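Local coordinates for protein pectinesterase A (Erwinia chrysanthemi, PDB 2NTP) that hydrolyses the methyl esters of pectin galacturonate, releasing methanol and acidic pectin, the first step in the maceration and soft-rotting of plant tissue, at residues Y157-R162 against F178-A183; T92-D97 against Y134-G139; A209-I214 against R243-T248; Q216-V221 against I262-F267. One frame throughout, in Å; residues are numbered along the deposited sequence.

How the contacts relate
The four contacts illustrate how a right-handed parallel beta-helix, the fold of pectin methylesterases, stacks one coil on the next. Along the chain contact 2 closes first, contact 1 follows, and contacts 3 and 4 interleave, touching each other with centres about 10 Å apart. Contact 1 lies in the middle, its centre about 10 Å from that of each of the others, whereas contact 2 is about 19 Å from contacts 3 and 4. Strands 133-135 and 156-158 join contacts 2 and 1; 178-179 and 205-210 join contacts 1 and 3; 182-186 and 220-223 join contacts 1 and 4. Contacts 1 and 3 both reach the bound oligogalacturonate, while contact 4 lies farther off, the side chain of Leu220 about 11 Å from a bound sugar.

Contact 1 of 4, residues Y157-R162 against F178-A183. With ADA (alpha-D-galactopyranuronic acid), chain C.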
loop_
_atom_site.group_PDB
_atom_site.type_symbol
_atom_site.label_atom_id
_atom_site.label_comp_id
_atom_site.label_asym_id
_atom_site.label_seq_id
_atom_site.Cartn_x
_atom_site.Cartn_y
_atom_site.Cartn_z
ATOM N N TYR A 157 -0.716 -0.398 3.127
ATOM C CA TYR A 157 -0.375 0.199 4.416
ATOM C C TYR A 157 1.048 -0.249 4.732
ATOM O O TYR A 157 1.271 -1.407 5.068
ATOM C CB TYR A 157 -1.350 -0.322 5.485
ATOM C CG TYR A 157 -1.369 0.396 6.833
ATOM C CD1 TYR A 157 -0.405 1.349 7.179
ATOM C CD2 TYR A 157 -2.362 0.100 7.772
ATOM C CE1 TYR A 157 -0.435 1.991 8.429
ATOM C CE2 TYR A 157 -2.396 0.729 9.017
ATOM C CZ TYR A 157 -1.441 1.673 9.335
ATOM O OH TYR A 157 -1.486 2.289 10.569
ATOM N N VAL A 158 2.011 0.656 4.586
ATOM C CA VAL A 158 3.411 0.339 4.861
ATOM C C VAL A 158 3.898 1.045 6.129
ATOM O O VAL A 158 4.091 2.259 6.139
ATOM C CB VAL A 158 4.338 0.650 3.644
ATOM C CG1 VAL A 158 4.251 -0.467 2.601
ATOM C CG2 VAL A 158 3.991 1.997 3.012
ATOM N N SER A 159 4.076 0.266 7.196
ATOM C CA SER A 159 4.554 0.790 8.476
ATOM C C SER A 159 5.898 0.158 8.855
ATOM O O SER A 159 6.371 -0.744 8.177
ATOM C CB SER A 159 3.505 0.526 9.564
ATOM O OG SER A 159 3.820 1.196 10.773
ATOM N N GLY A 160 6.513 0.659 9.920
ATOM C CA GLY A 160 7.741 0.077 10.464
ATOM C C GLY A 160 8.984 0.207 9.605
ATOM O O GLY A 160 9.463 1.310 9.354
ATOM N N GLY A 161 9.508 -0.935 9.164
ATOM C CA GLY A 161 10.821 -0.992 8.535
ATOM C C GLY A 161 10.822 -0.787 7.032
ATOM O O GLY A 161 10.066 0.035 6.504
ATOM N N ARG A 162 11.670 -1.552 6.350
ATOM C CA ARG A 162 11.889 -1.393 4.916
ATOM C C ARG A 162 11.111 -2.411 4.103
ATOM O O ARG A 162 11.081 -3.595 4.427
ATOM C CB ARG A 162 13.379 -1.503 4.579
ATOM C CG ARG A 162 14.273 -0.698 5.499
ATOM C CD ARG A 162 15.016 -1.624 6.457
ATOM N NE ARG A 162 16.378 -1.799 6.001
ATOM C CZ ARG A 162 17.267 -2.651 6.503
ATOM N NH1 ARG A 162 16.966 -3.481 7.500
ATOM N NH2 ARG A 162 18.476 -2.670 5.976
ATOM N N PHE A 178 0.103 4.329 1.974
ATOM C CA PHE A 178 0.154 5.195 3.159
ATOM C C PHE A 178 0.907 4.540 4.306
ATOM O O PHE A 178 1.045 3.313 4.355
ATOM C CB PHE A 178 -1.264 5.615 3.597
ATOM C CG PHE A 178 -2.066 4.512 4.246
ATOM C CD1 PHE A 178 -2.526 3.431 3.497
ATOM C CD2 PHE A 178 -2.374 4.566 5.607
ATOM C CE1 PHE A 178 -3.259 2.407 4.094
ATOM C CE2 PHE A 178 -3.126 3.554 6.213
ATOM C CZ PHE A 178 -3.571 2.477 5.454
ATOM N N GLY A 179 1.393 5.366 5.229
ATOM C CA GLY A 179 2.083 4.851 6.409
ATOM C C GLY A 179 3.465 5.443 6.598
ATOM O O GLY A 179 3.887 6.329 5.852
ATOM N N ASP A 180 4.162 4.937 7.613
ATOM C CA ASP A 180 5.402 5.529 8.106
ATOM C C ASP A 180 6.631 4.701 7.744
ATOM O O ASP A 180 7.741 5.019 8.165
ATOM C CB ASP A 180 5.321 5.651 9.626
ATOM C CG ASP A 180 5.093 4.307 10.290
ATOM O OD1 ASP A 180 3.968 3.768 10.186
ATOM O OD2 ASP A 180 6.037 3.778 10.902
ATOM N N GLY A 181 6.434 3.641 6.969
ATOM C CA GLY A 181 7.538 2.754 6.595
ATOM C C GLY A 181 8.495 3.373 5.593
ATOM O O GLY A 181 8.226 4.439 5.016
ATOM N N THR A 182 9.638 2.720 5.417
ATOM C CA THR A 182 10.536 3.042 4.323
ATOM C C THR A 182 10.150 2.077 3.209
ATOM O O THR A 182 10.417 0.880 3.296
ATOM C CB THR A 182 12.013 2.850 4.721
ATOM O OG1 THR A 182 12.337 3.741 5.803
ATOM C CG2 THR A 182 12.930 3.135 3.542
ATOM N N ALA A 183 9.483 2.598 2.185
ATOM C CA ALA A 183 8.957 1.759 1.122
ATOM C C ALA A 183 9.441 2.273 -0.220
ATOM O O ALA A 183 9.163 3.417 -0.600
ATOM C CB ALA A 183 7.424 1.724 1.171
HETATM C C1 ADA C . -6.055 5.623 13.001
HETATM C C2 ADA C . -4.633 5.610 13.564
HETATM C C3 ADA C . -3.792 4.518 12.898
HETATM C C4 ADA C . -4.503 3.161 12.960
HETATM C C5 ADA C . -5.911 3.295 12.381
HETATM C C6 ADA C . -6.676 2.001 12.460
HETATM O O2 ADA C . -4.046 6.892 13.332
HETATM O O3 ADA C . -2.488 4.450 13.498
HETATM O O4 ADA C . -4.616 2.708 14.316
HETATM O O5 ADA C . -6.632 4.315 13.089
HETATM O O6B ADA C . -6.110 0.937 12.131
HETATM O O6A ADA C . -7.860 2.044 12.852
HETATM O O HOH W 1 11.718 2.414 8.202
HETATM O O HOH W 2 8.532 3.423 10.744
#
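Two aromatic rings on successive coils set the character of this contact. Tyr157 and Phe178 form an offset stack, centroids 4.3 Å apart and planes inclined by 22°. Phe178 CE2 lies over the centre of the tyrosine ring, while Tyr157 CD1 comes over the rim of the phenylalanine. The two reach each other by different torsions: Tyr157 CG is anti to its backbone N (chi1 -167°), but Phe178 CG takes the crowded position between N and the carbonyl carbon (chi1 73°). The strands that carry them run parallel, Val158 N donating to Phe178 O at 2.8 Å, nearly along the C=O axis. Val158 O then accepts from Gly181 N, and the register slips by one residue before Thr182 N meets Gly161 O at 2.9 Å. In the loop between the two pairings, Ser159 OG donates to the syn lone pair of Asp180 OD1 at 2.6 Å, and Gly160 N reaches Asp180 OD2 weakly. Tyr134 stacks with Tyr157, and Trp245 meets Phe178 obliquely, so the pair belongs to an aromatic row on the cleft side, where Phe178 also touches the proton donor Asp154. The two oxygens of Asp180 thus serve adjacent residues, which, with a water donating to Asp180 OD2, should restrain the carboxylate's rotation and probably favours its ionised form.

Contact 2 of 4, residues T92-D97 against Y134-G139; sequences TISAKD and YVTKSG
Parallel strands pair Thr92 with Tyr134 and Ile93 with Val135, through Ile93 N to Tyr134 O at 2.7 Å and Thr136 N to Ile93 O at 3.0 Å, both almost straight. This is the coil-to-coil stacking of a parallel beta-helix, and the pairing gives way to a type I turn from Thr136 to Gly139, which keeps Ser138 and Gly139 against Ser94 and Ala95. Thr136 carries the side-chain contact. Its OG1 sits in the crowded position between backbone N and carbonyl carbon (chi1 75°), which turns it toward Ser94 OG, 3.1 Å away in a hydrogen bond that either hydroxyl could donate. The same OG1 accepts from Ser138 N at 3.2 Å, making an ST turn. Its methyl lies beside the same serine hydroxyl, Thr136 CG2 to Ser94 OG 3.3 Å, and also sits over the rim of one face of the Tyr134 ring and touches Thr92 CG2 at 3.5 Å, the two threonine side chains crossing at about a right angle. Thr92 and Tyr134 run side by side. Farther along, a water accepts from Lys96 NZ and donates to Ser138 O, linking the loops. Thr136 therefore divides its chemistry, its methyl packing on Tyr134 and Thr92 while its hydroxyl ties the turn to Ser94.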
loop_
_atom_site.group_PDB
_atom_site.type_symbol
_atom_site.label_atom_id
_atom_site.label_comp_id
_atom_site.label_asym_id
_atom_site.label_seq_id
_atom_site.Cartn_x
_atom_site.Cartn_y
_atom_site.Cartn_z
ATOM N N THR A 92 -1.471 -9.439 6.332
ATOM C CA THR A 92 -0.720 -8.670 7.319
ATOM C C THR A 92 0.662 -9.305 7.479
ATOM O O THR A 92 0.761 -10.490 7.789
ATOM C CB THR A 92 -1.465 -8.647 8.672
ATOM O OG1 THR A 92 -2.751 -8.025 8.505
ATOM C CG2 THR A 92 -0.668 -7.886 9.715
ATOM N N ILE A 93 1.716 -8.520 7.251
ATOM C CA ILE A 93 3.089 -9.018 7.410
ATOM C C ILE A 93 3.669 -8.500 8.716
ATOM O O ILE A 93 3.941 -7.301 8.852
ATOM C CB ILE A 93 4.022 -8.612 6.225
ATOM C CG1 ILE A 93 3.411 -8.977 4.866
ATOM C CG2 ILE A 93 5.421 -9.226 6.408
ATOM C CD1 ILE A 93 3.148 -10.465 4.652
ATOM N N SER A 94 3.832 -9.411 9.676
ATOM C CA SER A 94 4.354 -9.091 11.006
ATOM C C SER A 94 5.568 -9.966 11.304
ATOM O O SER A 94 5.725 -10.489 12.414
ATOM C CB SER A 94 3.281 -9.308 12.073
ATOM O OG SER A 94 2.212 -8.393 11.904
ATOM N N ALA A 95 6.406 -10.136 10.287
ATOM C CA ALA A 95 7.624 -10.927 10.394
ATOM C C ALA A 95 8.681 -10.324 9.481
ATOM O O ALA A 95 8.379 -9.483 8.629
ATOM C CB ALA A 95 7.356 -12.367 10.015
ATOM N N LYS A 96 9.924 -10.759 9.666
ATOM C CA LYS A 96 11.044 -10.253 8.889
ATOM C C LYS A 96 11.352 -11.161 7.711
ATOM O O LYS A 96 11.035 -12.347 7.735
ATOM C CB LYS A 96 12.282 -10.122 9.777
ATOM C CG LYS A 96 12.137 -9.067 10.848
ATOM C CD LYS A 96 13.335 -9.037 11.763
ATOM C CE LYS A 96 13.155 -7.970 12.830
ATOM N NZ LYS A 96 11.880 -8.160 13.578
ATOM N N ASP A 97 11.972 -10.580 6.684
ATOM C CA ASP A 97 12.464 -11.319 5.515
ATOM C C ASP A 97 11.386 -12.108 4.778
ATOM O O ASP A 97 11.629 -13.218 4.296
ATOM C CB ASP A 97 13.661 -12.196 5.899
ATOM C CG ASP A 97 14.819 -11.379 6.430
ATOM O OD1 ASP A 97 15.278 -10.460 5.717
ATOM O OD2 ASP A 97 15.266 -11.643 7.561
ATOM N N TYR A 134 -0.764 -5.034 4.452
ATOM C CA TYR A 134 -0.308 -4.243 5.585
ATOM C C TYR A 134 1.027 -4.815 6.028
ATOM O O TYR A 134 1.110 -5.983 6.390
ATOM C CB TYR A 134 -1.342 -4.321 6.715
ATOM C CG TYR A 134 -1.005 -3.638 8.035
ATOM C CD1 TYR A 134 -0.150 -2.535 8.099
ATOM C CD2 TYR A 134 -1.593 -4.080 9.225
ATOM C CE1 TYR A 134 0.127 -1.910 9.319
ATOM C CE2 TYR A 134 -1.327 -3.461 10.432
ATOM C CZ TYR A 134 -0.469 -2.385 10.475
ATOM O OH TYR A 134 -0.212 -1.783 11.692
ATOM N N VAL A 135 2.073 -3.998 5.947
ATOM C CA VAL A 135 3.370 -4.360 6.512
ATOM C C VAL A 135 3.464 -3.614 7.834
ATOM O O VAL A 135 3.421 -2.382 7.854
ATOM C CB VAL A 135 4.543 -3.978 5.568
ATOM C CG1 VAL A 135 5.880 -4.439 6.161
ATOM C CG2 VAL A 135 4.347 -4.589 4.187
ATOM N N THR A 136 3.568 -4.354 8.938
ATOM C CA THR A 136 3.470 -3.757 10.278
ATOM C C THR A 136 4.825 -3.295 10.812
ATOM O O THR A 136 5.844 -3.444 10.146
ATOM C CB THR A 136 2.844 -4.733 11.306
ATOM O OG1 THR A 136 3.799 -5.744 11.665
ATOM C CG2 THR A 136 1.593 -5.385 10.743
ATOM N N LYS A 137 4.824 -2.755 12.028
ATOM C CA LYS A 137 6.069 -2.355 12.704
ATOM C C LYS A 137 7.051 -3.511 12.919
ATOM O O LYS A 137 8.263 -3.288 13.047
ATOM C CB LYS A 137 5.761 -1.646 14.027
ATOM C CG LYS A 137 5.026 -0.334 13.847
ATOM C CD LYS A 137 5.218 0.593 15.030
ATOM C CE LYS A 137 4.599 1.952 14.749
ATOM N NZ LYS A 137 5.067 2.978 15.718
ATOM N N SER A 138 6.525 -4.738 12.932
ATOM C CA SER A 138 7.312 -5.964 13.113
ATOM C C SER A 138 7.757 -6.533 11.773
ATOM O O SER A 138 8.411 -7.588 11.699
ATOM C CB SER A 138 6.489 -7.008 13.869
ATOM O OG SER A 138 6.042 -6.491 15.106
ATOM N N GLY A 139 7.361 -5.842 10.710
ATOM C CA GLY A 139 7.822 -6.151 9.381
ATOM C C GLY A 139 9.058 -5.327 9.107
ATOM O O GLY A 139 9.086 -4.103 9.333
HETATM O O HOH W 3 9.341 -9.107 13.645
#

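Contact 3 of 4, residues A209-I214 against R243-T248; sequences APSTNI and RPWHPT. With ADA (alpha-D-galactopyranuronic acid), chain B; ADA (alpha-D-galactopyranuronic acid), chain D; ADA (alpha-D-galactopyranuronic acid), chain C.
Trp245 swings its CG anti to the backbone N (chi1 -176°), while Arg243 starts from the crowded position (chi1 58°) and then runs extended from CG to NE. In this right-handed parallel beta-helix the two torsions send both side chains from the loop after strand 239-242 into the substrate cleft. The backbones are joined by Trp245 N donating to Pro210 O at 3.1 Å, from above the carbonyl plane, and Ser211 CA approaches Trp245 O. Ala209 CB packs against Trp245 CB. Ser211 OG, also in the crowded position, approaches Trp245 CE3 at 3.6 Å, and the indole is backed by Pro247, whose CG lies over the centre of one face. So braced, the indole presents its N-H edge to the sugar: Trp245 NE1 donates to O6B of the galacturonate of chain B at 3.0 Å and more weakly to its O5. Arg243 is held by a salt bridge to the nucleophile Asp175, whose ionised state it would favour, and Arg243 NH2 reaches O5 of the chain D sugar at 3.0 Å. Thr248 completes the grip on the chain B carboxylate, its N donating to O6B while Thr248 OG1 donates to O6A at 2.7 Å.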
loop_
_atom_site.group_PDB
_atom_site.type_symbol
_atom_site.label_atom_id
_atom_site.label_comp_id
_atom_site.label_asym_id
_atom_site.label_seq_id
_atom_site.Cartn_x
_atom_site.Cartn_y
_atom_site.Cartn_z
ATOM N N ALA A 209 -0.096 8.866 1.209
ATOM C CA ALA A 209 -0.333 9.606 2.446
ATOM C C ALA A 209 0.723 9.161 3.453
ATOM O O ALA A 209 0.446 8.341 4.335
ATOM C CB ALA A 209 -1.746 9.365 2.973
ATOM N N PRO A 210 1.956 9.680 3.300
ATOM C CA PRO A 210 3.048 9.271 4.185
ATOM C C PRO A 210 2.911 9.877 5.578
ATOM O O PRO A 210 2.465 11.024 5.719
ATOM C CB PRO A 210 4.287 9.823 3.479
ATOM C CG PRO A 210 3.788 11.044 2.774
ATOM C CD PRO A 210 2.400 10.681 2.308
ATOM N N SER A 211 3.272 9.088 6.587
ATOM C CA SER A 211 3.277 9.529 7.984
ATOM C C SER A 211 4.680 9.413 8.574
ATOM O O SER A 211 4.852 9.323 9.797
ATOM C CB SER A 211 2.298 8.689 8.792
ATOM O OG SER A 211 2.567 7.308 8.610
ATOM N N THR A 212 5.671 9.437 7.688
ATOM C CA THR A 212 7.077 9.242 8.026
ATOM C C THR A 212 7.482 10.173 9.170
ATOM O O THR A 212 7.281 11.380 9.072
ATOM C CB THR A 212 7.982 9.574 6.812
ATOM O OG1 THR A 212 7.313 9.239 5.586
ATOM C CG2 THR A 212 9.316 8.831 6.901
ATOM N N ASN A 213 8.039 9.614 10.243
ATOM C CA ASN A 213 8.568 10.447 11.326
ATOM C C ASN A 213 9.667 11.369 10.798
ATOM O O ASN A 213 10.472 10.965 9.961
ATOM C CB ASN A 213 9.107 9.589 12.470
ATOM C CG ASN A 213 9.643 10.425 13.625
ATOM O OD1 ASN A 213 10.852 10.639 13.737
ATOM N ND2 ASN A 213 8.747 10.920 14.473
ATOM N N ILE A 214 9.699 12.603 11.299
ATOM C CA ILE A 214 10.652 13.609 10.819
ATOM C C ILE A 214 12.123 13.164 10.920
ATOM O O ILE A 214 12.950 13.572 10.103
ATOM C CB ILE A 214 10.425 14.991 11.514
ATOM C CG1 ILE A 214 11.249 16.104 10.844
ATOM C CG2 ILE A 214 10.687 14.901 13.021
ATOM C CD1 ILE A 214 10.944 16.309 9.344
ATOM N N ARG A 243 -0.678 13.619 0.207
ATOM C CA ARG A 243 -1.074 14.562 1.254
ATOM C C ARG A 243 -0.489 14.062 2.585
ATOM O O ARG A 243 -0.243 12.863 2.739
ATOM C CB ARG A 243 -2.597 14.741 1.305
ATOM C CG ARG A 243 -3.403 13.468 1.549
ATOM C CD ARG A 243 -4.902 13.765 1.594
ATOM N NE ARG A 243 -5.664 12.585 1.995
ATOM C CZ ARG A 243 -6.925 12.604 2.427
ATOM N NH1 ARG A 243 -7.588 13.753 2.519
ATOM N NH2 ARG A 243 -7.522 11.473 2.772
ATOM N N PRO A 244 -0.231 14.973 3.540
ATOM C CA PRO A 244 0.517 14.559 4.728
ATOM C C PRO A 244 -0.352 13.929 5.810
ATOM O O PRO A 244 -1.155 14.620 6.438
ATOM C CB PRO A 244 1.129 15.877 5.243
ATOM C CG PRO A 244 0.561 16.979 4.369
ATOM C CD PRO A 244 -0.567 16.406 3.577
ATOM N N TRP A 245 -0.179 12.626 6.030
ATOM C CA TRP A 245 -0.926 11.936 7.075
ATOM C C TRP A 245 -0.222 12.050 8.420
ATOM O O TRP A 245 0.902 11.576 8.590
ATOM C CB TRP A 245 -1.160 10.464 6.711
ATOM C CG TRP A 245 -2.005 9.734 7.713
ATOM C CD1 TRP A 245 -3.095 10.225 8.381
ATOM C CD2 TRP A 245 -1.848 8.375 8.142
ATOM N NE1 TRP A 245 -3.614 9.261 9.211
ATOM C CE2 TRP A 245 -2.867 8.116 9.088
ATOM C CE3 TRP A 245 -0.936 7.354 7.829
ATOM C CZ2 TRP A 245 -3.010 6.872 9.719
ATOM C CZ3 TRP A 245 -1.069 6.118 8.463
ATOM C CH2 TRP A 245 -2.105 5.887 9.397
ATOM N N HIS A 246 -0.895 12.700 9.363
ATOM C CA HIS A 246 -0.425 12.785 10.739
ATOM C C HIS A 246 -1.361 11.933 11.587
ATOM O O HIS A 246 -2.405 12.417 12.021
ATOM C CB HIS A 246 -0.433 14.248 11.204
ATOM C CG HIS A 246 0.587 15.107 10.519
ATOM N ND1 HIS A 246 1.644 15.685 11.192
ATOM C CD2 HIS A 246 0.724 15.470 9.221
ATOM C CE1 HIS A 246 2.379 16.379 10.341
ATOM N NE2 HIS A 246 1.844 16.264 9.137
ATOM N N PRO A 247 -1.008 10.645 11.800
ATOM C CA PRO A 247 -1.946 9.693 12.391
ATOM C C PRO A 247 -2.368 10.091 13.794
ATOM O O PRO A 247 -1.560 10.632 14.553
ATOM C CB PRO A 247 -1.143 8.386 12.439
ATOM C CG PRO A 247 -0.079 8.548 11.433
ATOM C CD PRO A 247 0.285 10.005 11.502
ATOM N N THR A 248 -3.638 9.849 14.110
ATOM C CA THR A 248 -4.099 9.951 15.491
ATOM C C THR A 248 -3.248 8.986 16.306
ATOM O O THR A 248 -3.143 7.793 15.976
ATOM C CB THR A 248 -5.587 9.616 15.609
ATOM O OG1 THR A 248 -6.336 10.501 14.768
ATOM C CG2 THR A 248 -6.066 9.760 17.051
HETATM C C1 ADA B . -6.426 7.267 8.371
HETATM C C2 ADA B . -6.710 5.806 8.742
HETATM C C3 ADA B . -7.745 5.753 9.861
HETATM C C4 ADA B . -7.281 6.588 11.055
HETATM C C5 ADA B . -7.005 8.023 10.604
HETATM C C6 ADA B . -6.497 8.848 11.750
HETATM O O2 ADA B . -7.205 5.082 7.609
HETATM O O3 ADA B . -8.004 4.397 10.245
HETATM O O4 ADA B . -6.084 6.042 11.623
HETATM O O5 ADA B . -6.052 8.040 9.524
HETATM O O6B ADA B . -5.378 9.402 11.644
HETATM O O6A ADA B . -7.221 8.946 12.770
HETATM C C1 ADA D . -11.139 11.682 2.056
HETATM C C2 ADA D . -11.588 10.271 2.437
HETATM C C3 ADA D . -12.305 10.277 3.786
HETATM C C4 ADA D . -11.508 11.047 4.844
HETATM C C5 ADA D . -11.072 12.419 4.333
HETATM C C6 ADA D . -10.197 13.095 5.352
HETATM O O2 ADA D . -12.481 9.778 1.438
HETATM O O3 ADA D . -12.538 8.931 4.223
HETATM O O4 ADA D . -10.332 10.322 5.221
HETATM O O5 ADA D . -10.350 12.252 3.107
HETATM O O6B ADA D . -9.143 13.642 4.965
HETATM O O6A ADA D . -10.549 13.086 6.553
HETATM C C1 ADA C . -6.055 5.623 13.001
HETATM C C2 ADA C . -4.633 5.610 13.564
HETATM C C3 ADA C . -3.792 4.518 12.898
HETATM C C4 ADA C . -4.503 3.161 12.960
HETATM C C5 ADA C . -5.911 3.295 12.381
HETATM C C6 ADA C . -6.676 2.001 12.460
HETATM O O2 ADA C . -4.046 6.892 13.332
HETATM O O3 ADA C . -2.488 4.450 13.498
HETATM O O4 ADA C . -4.616 2.708 14.316
HETATM O O5 ADA C . -6.632 4.315 13.089
HETATM O O6B ADA C . -6.110 0.937 12.131
HETATM O O6A ADA C . -7.860 2.044 12.852
#

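Contact 4 of 4, residues Q216-V221 against I262-F267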
loop_
_atom_site.group_PDB
_atom_site.type_symbol
_atom_site.label_atom_id
_atom_site.label_comp_id
_atom_site.label_asym_id
_atom_site.label_seq_id
_atom_site.Cartn_x
_atom_site.Cartn_y
_atom_site.Cartn_z
ATOM N N GLN A 216 13.197 10.064 10.546
ATOM C CA GLN A 216 13.423 8.948 9.640
ATOM C C GLN A 216 13.818 9.480 8.268
ATOM O O GLN A 216 13.122 10.323 7.698
ATOM C CB GLN A 216 12.169 8.078 9.543
ATOM C CG GLN A 216 12.333 6.839 8.681
ATOM C CD GLN A 216 11.141 5.915 8.785
ATOM O OE1 GLN A 216 10.789 5.465 9.874
ATOM N NE2 GLN A 216 10.515 5.620 7.647
ATOM N N LYS A 217 14.936 8.977 7.746
ATOM C CA LYS A 217 15.538 9.503 6.522
ATOM C C LYS A 217 14.674 9.300 5.278
ATOM O O LYS A 217 14.520 10.222 4.471
ATOM C CB LYS A 217 16.933 8.894 6.316
ATOM C CG LYS A 217 17.780 9.566 5.241
ATOM C CD LYS A 217 18.426 10.860 5.723
ATOM C CE LYS A 217 19.629 11.249 4.862
ATOM N NZ LYS A 217 19.315 11.354 3.403
ATOM N N TYR A 218 14.112 8.101 5.128
ATOM C CA TYR A 218 13.328 7.781 3.935
ATOM C C TYR A 218 11.925 7.291 4.259
ATOM O O TYR A 218 11.731 6.495 5.180
ATOM C CB TYR A 218 14.050 6.735 3.084
ATOM C CG TYR A 218 15.430 7.168 2.643
ATOM C CD1 TYR A 218 15.596 8.074 1.593
ATOM C CD2 TYR A 218 16.565 6.677 3.277
ATOM C CE1 TYR A 218 16.868 8.485 1.188
ATOM C CE2 TYR A 218 17.848 7.079 2.878
ATOM C CZ TYR A 218 17.987 7.981 1.836
ATOM O OH TYR A 218 19.245 8.381 1.436
ATOM N N GLY A 219 10.955 7.779 3.490
ATOM C CA GLY A 219 9.573 7.331 3.594
ATOM C C GLY A 219 9.203 6.569 2.339
ATOM O O GLY A 219 9.757 5.501 2.070
ATOM N N LEU A 220 8.286 7.137 1.561
ATOM C CA LEU A 220 7.824 6.508 0.323
ATOM C C LEU A 220 8.642 7.039 -0.841
ATOM O O LEU A 220 8.634 8.244 -1.114
ATOM C CB LEU A 220 6.331 6.772 0.106
ATOM C CG LEU A 220 5.428 6.552 1.331
ATOM C CD1 LEU A 220 4.002 6.961 1.021
ATOM C CD2 LEU A 220 5.482 5.106 1.819
ATOM N N VAL A 221 9.353 6.136 -1.513
ATOM C CA VAL A 221 10.238 6.507 -2.617
ATOM C C VAL A 221 9.819 5.726 -3.857
ATOM O O VAL A 221 9.856 4.489 -3.867
ATOM C CB VAL A 221 11.731 6.266 -2.267
ATOM C CG1 VAL A 221 12.643 6.714 -3.416
ATOM C CG2 VAL A 221 12.110 6.997 -0.965
ATOM N N ILE A 262 5.889 13.918 9.716
ATOM C CA ILE A 262 6.032 14.843 8.596
ATOM C C ILE A 262 6.489 14.013 7.400
ATOM O O ILE A 262 7.687 13.813 7.161
ATOM C CB ILE A 262 6.989 16.016 8.940
ATOM C CG1 ILE A 262 6.389 16.870 10.068
ATOM C CG2 ILE A 262 7.257 16.888 7.718
ATOM C CD1 ILE A 262 7.411 17.661 10.865
ATOM N N GLY A 263 5.498 13.515 6.666
ATOM C CA GLY A 263 5.712 12.452 5.689
ATOM C C GLY A 263 6.592 12.814 4.516
ATOM O O GLY A 263 6.679 13.980 4.129
ATOM N N GLN A 264 7.252 11.797 3.967
ATOM C CA GLN A 264 8.058 11.947 2.764
ATOM C C GLN A 264 7.498 11.098 1.632
ATOM O O GLN A 264 7.268 9.904 1.807
ATOM C CB GLN A 264 9.520 11.559 3.024
ATOM C CG GLN A 264 10.411 11.645 1.779
ATOM C CD GLN A 264 11.752 10.965 1.973
ATOM O OE1 GLN A 264 11.891 9.759 1.756
ATOM N NE2 GLN A 264 12.753 11.743 2.383
ATOM N N THR A 265 7.275 11.733 0.484
ATOM C CA THR A 265 7.048 11.019 -0.769
ATOM C C THR A 265 7.941 11.659 -1.815
ATOM O O THR A 265 7.869 12.875 -2.041
ATOM C CB THR A 265 5.583 11.096 -1.251
ATOM O OG1 THR A 265 4.727 10.493 -0.278
ATOM C CG2 THR A 265 5.419 10.355 -2.570
ATOM N N VAL A 266 8.792 10.839 -2.430
ATOM C CA VAL A 266 9.674 11.307 -3.498
ATOM C C VAL A 266 9.455 10.468 -4.753
ATOM O O VAL A 266 9.490 9.232 -4.694
ATOM C CB VAL A 266 11.162 11.268 -3.075
ATOM C CG1 VAL A 266 12.044 11.803 -4.196
ATOM C CG2 VAL A 266 11.380 12.081 -1.800
ATOM N N PHE A 267 9.202 11.152 -5.869
ATOM C CA PHE A 267 9.081 10.520 -7.182
ATOM C C PHE A 267 10.335 10.818 -7.985
ATOM O O PHE A 267 10.712 11.980 -8.135
ATOM C CB PHE A 267 7.869 11.058 -7.949
ATOM C CG PHE A 267 6.547 10.623 -7.388
ATOM C CD1 PHE A 267 5.902 11.387 -6.416
ATOM C CD2 PHE A 267 5.930 9.454 -7.839
ATOM C CE1 PHE A 267 4.675 10.988 -5.895
ATOM C CE2 PHE A 267 4.702 9.049 -7.322
ATOM C CZ PHE A 267 4.074 9.820 -6.349
#
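Gln264 is the first residue of 262-267 to engage 216-221, and it supplies the largest share of the surface that segment buries. Its CG is anti to the backbone N (chi1 178°) and the chain stays extended beyond, so the side chain runs alongside those of Tyr218 and Val221, its amide plane turned 61° from the tyrosine ring. At its tip Gln264 OE1 accepts from Gly219 N at 2.8 Å, the hydrogen bond nearly straight (169°) but its donor well above the carbonyl plane. The other branch, Gln264 NE2, gives a weak bond to Lys217 O at 3.1 Å. A side chain thus extends the backbone pairing into the loop before strand 220-223, and one firm and one weak bond should limit rotation of the amide. The main chain of Gln264 begins the parallel pairing itself, its O accepting from Leu220 N at 3.0 Å. Thr265 follows, its OG1 3.8 Å from Leu220 CD1 and hydrogen-bonded to Thr208; its CA approaches Leu220 O, and the two side chains cross obliquely. Val266 N donates to that same Leu220 O at 2.9 Å, nearly along the C=O axis, and Val266 pairs in register with Val221. In one long parallel sheet of the beta-helix, strand 220-223 stands between 182-186 and 264-268, with 300-304 beyond; Leu220 and Thr265 pack inward on strand 205-210, while helix 330-334 lies against Tyr218.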